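Local structure of HAD-superfamily hydrolase, subfamily IA, variant 1 (Ehrlichia chaffeensis, 3KZX) at residues A[31-34]-A[38-41]; A[213-216]-A[220-223]. The protein probably hydrolyses 2-phosphoglycolate to glycolate and phosphate, as a phosphatase of the haloacid dehalogenase (HAD) superfamily. All coordinates share one frame; numbering follows the deposited sequence.

Contact 1. Residues A[31-34]-A[38-41]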
loop_
_atom_site.group_PDB
_atom_site.type_symbol
_atom_site.label_atom_id
_atom_site.label_comp_id
_atom_site.label_asym_id
_atom_site.label_seq_id
_atom_site.Cartn_x
_atom_site.Cartn_y
_atom_site.Cartn_z
ATOM N N ASP A 31 -0.665 2.249 -3.531
ATOM C CA ASP A 31 -0.197 2.368 -2.169
ATOM C C ASP A 31 0.748 1.207 -1.902
ATOM O O ASP A 31 0.768 0.221 -2.666
ATOM C CB ASP A 31 -1.395 2.310 -1.228
ATOM C CG ASP A 31 -1.091 2.888 0.173
ATOM O OD1 ASP A 31 0.061 3.270 0.463
ATOM O OD2 ASP A 31 -2.047 2.981 0.961
ATOM N N TRP A 32 1.538 1.320 -0.830
ATOM C CA TRP A 32 2.548 0.347 -0.501
ATOM C C TRP A 32 1.985 -0.665 0.535
ATOM O O TRP A 32 1.562 -1.772 0.185
ATOM C CB TRP A 32 3.819 1.097 -0.030
ATOM C CG TRP A 32 4.983 0.270 0.265
ATOM C CD1 TRP A 32 5.548 0.067 1.494
ATOM C CD2 TRP A 32 5.740 -0.527 -0.658
ATOM N NE1 TRP A 32 6.614 -0.788 1.387
ATOM C CE2 TRP A 32 6.756 -1.163 0.076
ATOM C CE3 TRP A 32 5.655 -0.761 -2.034
ATOM C CZ2 TRP A 32 7.692 -2.013 -0.517
ATOM C CZ3 TRP A 32 6.586 -1.615 -2.622
ATOM C CH2 TRP A 32 7.588 -2.229 -1.858
ATOM N N TYR A 33 1.900 -0.262 1.791
ATOM C CA TYR A 33 1.479 -1.184 2.833
ATOM C C TYR A 33 0.002 -1.578 2.650
ATOM O O TYR A 33 -0.837 -0.725 2.493
ATOM C CB TYR A 33 1.648 -0.566 4.219
ATOM C CG TYR A 33 3.071 -0.498 4.756
ATOM C CD1 TYR A 33 3.994 -1.529 4.526
ATOM C CD2 TYR A 33 3.464 0.555 5.530
ATOM C CE1 TYR A 33 5.274 -1.447 5.023
ATOM C CE2 TYR A 33 4.750 0.637 6.067
ATOM C CZ TYR A 33 5.651 -0.350 5.803
ATOM O OH TYR A 33 6.911 -0.255 6.369
ATOM N N ASN A 34 -0.281 -2.887 2.683
ATOM C CA ASN A 34 -1.644 -3.431 2.565
ATOM C C ASN A 34 -2.301 -3.295 1.180
ATOM O O ASN A 34 -3.465 -3.637 0.995
ATOM C CB ASN A 34 -2.510 -2.917 3.709
ATOM C CG ASN A 34 -1.836 -3.145 5.056
ATOM O OD1 ASN A 34 -1.569 -4.287 5.439
ATOM N ND2 ASN A 34 -1.494 -2.068 5.750
ATOM N N ASP A 38 2.042 -7.181 1.714
ATOM C CA ASP A 38 1.276 -7.893 2.715
ATOM C C ASP A 38 2.007 -7.711 4.038
ATOM O O ASP A 38 3.128 -8.216 4.191
ATOM C CB ASP A 38 1.178 -9.374 2.330
ATOM C CG ASP A 38 0.347 -10.172 3.309
ATOM O OD1 ASP A 38 0.117 -9.693 4.455
ATOM O OD2 ASP A 38 -0.024 -11.304 2.941
ATOM N N THR A 39 1.426 -6.960 4.973
ATOM C CA THR A 39 2.130 -6.688 6.247
ATOM C C THR A 39 1.902 -7.802 7.306
ATOM O O THR A 39 2.367 -7.697 8.425
ATOM C CB THR A 39 1.791 -5.320 6.858
ATOM O OG1 THR A 39 0.398 -5.247 7.149
ATOM C CG2 THR A 39 2.155 -4.166 5.898
ATOM N N SER A 40 1.197 -8.851 6.936
ATOM C CA SER A 40 0.901 -9.951 7.852
ATOM C C SER A 40 1.836 -11.153 7.660
ATOM O O SER A 40 1.745 -12.120 8.403
ATOM C CB SER A 40 -0.542 -10.409 7.665
ATOM O OG SER A 40 -0.634 -11.279 6.529
ATOM N N ILE A 41 2.726 -11.114 6.682
ATOM C CA ILE A 41 3.627 -12.244 6.472
ATOM C C ILE A 41 5.030 -11.744 6.804
ATOM O O ILE A 41 5.499 -10.771 6.218
ATOM C CB ILE A 41 3.468 -12.839 5.031
ATOM C CG1 ILE A 41 2.088 -13.527 4.934
ATOM C CG2 ILE A 41 4.628 -13.787 4.690
ATOM C CD1 ILE A 41 1.926 -14.645 3.854
HETATM O O HOH W 1 -1.439 -6.629 4.594
HETATM O O HOH W 2 -0.126 -2.722 8.127
#
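Just beyond the first strand of the HAD core, Asn34 and Tyr33 in the short helical turn known as the squiggle meet Thr39, which follows the first strand of the flap, 37-38, paired with 103-104. The hydroxyl of Thr39 makes the direct polar link: OG1 donates to Asn34 OD1 over 2.8 Å, reaching the carbonyl at a C=O...donor angle of 132° and tilted 20° from its plane. Water 2 runs alongside this bond, accepting from Asn34 ND2 at 2.8 Å and donating to Thr39 OG1, so the amide reaches one hydroxyl directly through OD1 and by way of water 2 through ND2, which should restrain its flip. Water 1 joins Asn34 OD1 to the backbone N of Thr39, giving that oxygen a second donor. Asn34 and Tyr33 lie in HAD motif I, usually DxDx(T/V), where Tyr33 takes the place of the second aspartate. The motif begins with Asp31; in the superfamily this first aspartate is the nucleophile, and here its OD2 forms a salt bridge with Lys159. The apolar branch of Thr39 goes to the tyrosine. With OG1 lodged between backbone N and carbonyl carbon (chi1 61°), CG2 comes obliquely to the Tyr33 ring, 3.5 Å from CD1, the two side chains crossing at about a right angle. Trp32 CD1 lies 3.7 Å above one face of the same ring, and the Tyr33 hydroxyl is hydrogen-bonded to Asp100 and Lys128. Asp38 to Ser40 form an Asx turn around Thr39, Asp38 OD1 accepting from Ser40 N at 2.8 Å and, with its syn lone pair, from Ser40 OG at 2.7 Å.

Contact 2. Residues A[213-216]-A[220-223]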
loop_
_atom_site.group_PDB
_atom_site.type_symbol
_atom_site.label_atom_id
_atom_site.label_comp_id
_atom_site.label_asym_id
_atom_site.label_seq_id
_atom_site.Cartn_x
_atom_site.Cartn_y
_atom_site.Cartn_z
ATOM N N LEU A 213 -15.014 1.060 -7.813
ATOM C CA LEU A 213 -14.456 -0.189 -8.342
ATOM C C LEU A 213 -13.681 -0.857 -7.221
ATOM O O LEU A 213 -12.897 -0.189 -6.543
ATOM C CB LEU A 213 -13.490 0.065 -9.506
ATOM C CG LEU A 213 -13.965 0.084 -10.930
ATOM C CD1 LEU A 213 -12.780 0.494 -11.845
ATOM C CD2 LEU A 213 -14.561 -1.270 -11.323
ATOM N N SER A 214 -13.884 -2.165 -7.050
ATOM C CA SER A 214 -13.256 -2.937 -5.974
ATOM C C SER A 214 -12.801 -4.289 -6.504
ATOM O O SER A 214 -13.551 -4.956 -7.199
ATOM C CB SER A 214 -14.271 -3.192 -4.857
ATOM O OG SER A 214 -14.707 -1.949 -4.339
ATOM N N PHE A 215 -11.594 -4.686 -6.131
ATOM C CA PHE A 215 -11.044 -5.996 -6.449
ATOM C C PHE A 215 -10.344 -6.560 -5.226
ATOM O O PHE A 215 -9.810 -5.798 -4.410
ATOM C CB PHE A 215 -10.031 -5.885 -7.590
ATOM C CG PHE A 215 -10.637 -5.478 -8.895
ATOM C CD1 PHE A 215 -11.231 -6.424 -9.726
ATOM C CD2 PHE A 215 -10.603 -4.146 -9.307
ATOM C CE1 PHE A 215 -11.770 -6.032 -10.943
ATOM C CE2 PHE A 215 -11.145 -3.763 -10.494
ATOM C CZ PHE A 215 -11.698 -4.691 -11.330
ATOM N N LYS A 216 -10.340 -7.886 -5.118
ATOM C CA LYS A 216 -9.808 -8.586 -3.960
ATOM C C LYS A 216 -8.338 -9.031 -4.165
ATOM O O LYS A 216 -7.613 -9.304 -3.212
ATOM C CB LYS A 216 -10.697 -9.773 -3.619
ATOM C CG LYS A 216 -12.060 -9.355 -3.110
ATOM C CD LYS A 216 -12.911 -10.549 -2.754
ATOM C CE LYS A 216 -14.219 -10.099 -2.075
ATOM N NZ LYS A 216 -15.246 -11.208 -2.128
ATOM N N ASP A 220 -7.059 -10.252 -10.734
ATOM C CA ASP A 220 -8.278 -9.682 -11.288
ATOM C C ASP A 220 -8.068 -8.252 -11.778
ATOM O O ASP A 220 -8.600 -7.887 -12.830
ATOM C CB ASP A 220 -9.439 -9.733 -10.277
ATOM C CG ASP A 220 -9.873 -11.176 -9.940
ATOM O OD1 ASP A 220 -9.733 -12.085 -10.786
ATOM O OD2 ASP A 220 -10.380 -11.405 -8.833
ATOM N N ILE A 221 -7.237 -7.482 -11.071
ATOM C CA ILE A 221 -6.960 -6.114 -11.497
ATOM C C ILE A 221 -6.167 -6.145 -12.791
ATOM O O ILE A 221 -6.464 -5.388 -13.721
ATOM C CB ILE A 221 -6.183 -5.322 -10.460
ATOM C CG1 ILE A 221 -7.051 -5.091 -9.209
ATOM C CG2 ILE A 221 -5.661 -3.990 -11.073
ATOM C CD1 ILE A 221 -6.301 -4.477 -7.987
ATOM N N ARG A 222 -5.176 -7.046 -12.874
ATOM C CA ARG A 222 -4.386 -7.197 -14.099
ATOM C C ARG A 222 -5.279 -7.586 -15.295
ATOM O O ARG A 222 -5.148 -7.013 -16.375
ATOM C CB ARG A 222 -3.266 -8.199 -13.917
ATOM C CG ARG A 222 -2.327 -8.308 -15.138
ATOM C CD ARG A 222 -1.342 -9.430 -14.906
ATOM N NE ARG A 222 -0.624 -9.847 -16.107
ATOM C CZ ARG A 222 -1.089 -10.687 -17.032
ATOM N NH1 ARG A 222 -2.296 -11.241 -16.934
ATOM N NH2 ARG A 222 -0.335 -10.977 -18.074
ATOM N N ASN A 223 -6.146 -8.573 -15.112
ATOM C CA ASN A 223 -7.100 -8.935 -16.170
ATOM C C ASN A 223 -7.968 -7.755 -16.619
ATOM O O ASN A 223 -8.172 -7.558 -17.826
ATOM C CB ASN A 223 -7.973 -10.117 -15.760
ATOM C CG ASN A 223 -7.204 -11.416 -15.710
ATOM O OD1 ASN A 223 -7.546 -12.344 -14.952
ATOM N ND2 ASN A 223 -6.155 -11.492 -16.494
HETATM O O HOH W 3 -11.303 -9.412 -7.226
#
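Phe215 packs against Ile221 and Asp220 where the edge strand 213-215 faces the first turn of helix 218-229. The isoleucine meets the root of the aromatic side chain: its CG1 lies 3.5 Å from Phe215 CB and 3.6 Å from Phe215 CG, and also beside Phe215 CD2. Ile221 carries CG1 anti to its carbonyl carbon (chi1 -67°), which turns that branch toward the phenylalanine, while CD1 runs on past the contact, 4.0 Å from Phe215 CB. Strand 213-215 is the last of the parallel sheet in the Rossmann-like HAD core, and the helix folds back onto it, Ile221 also touching Tyr203 on the neighbouring strand and Leu111 on helix 108-117. Phe215 has the same kind of first torsion (chi1 -66°), which leads its ring off the strand to the helix, where it also meets the ring of Phe224. On the CD1 side, Phe215 CD1 rests 3.8 Å from Asp220 CB. The carboxylate of Asp220 turns from the ring, their planes 48° apart, to take a bond from water 3 at OD2 (2.7 Å). Water 3, in plane at the edge of the Phe215 ring, also accepts from Lys216 N at 2.8 Å.

Both contacts close short loops, with three residues between their segments, and they follow one another in series without nesting or crossing. From the N terminus, strand 27-30 in the middle of the parallel sheet runs into contact 1, which joins the squiggle to the flap just before the chain leaves for the cap helices that start at 45-54. The chain returns through strand 103-104 and builds the rest of the sheet, until contact 2 turns one of its two outermost strands, 213-215, back onto the C-terminal helix 218-229. Their centres lie about 17 Å apart and their nearest atoms about 8 Å: contact 1 sits at the junction of core and cap, contact 2 at one border of the core.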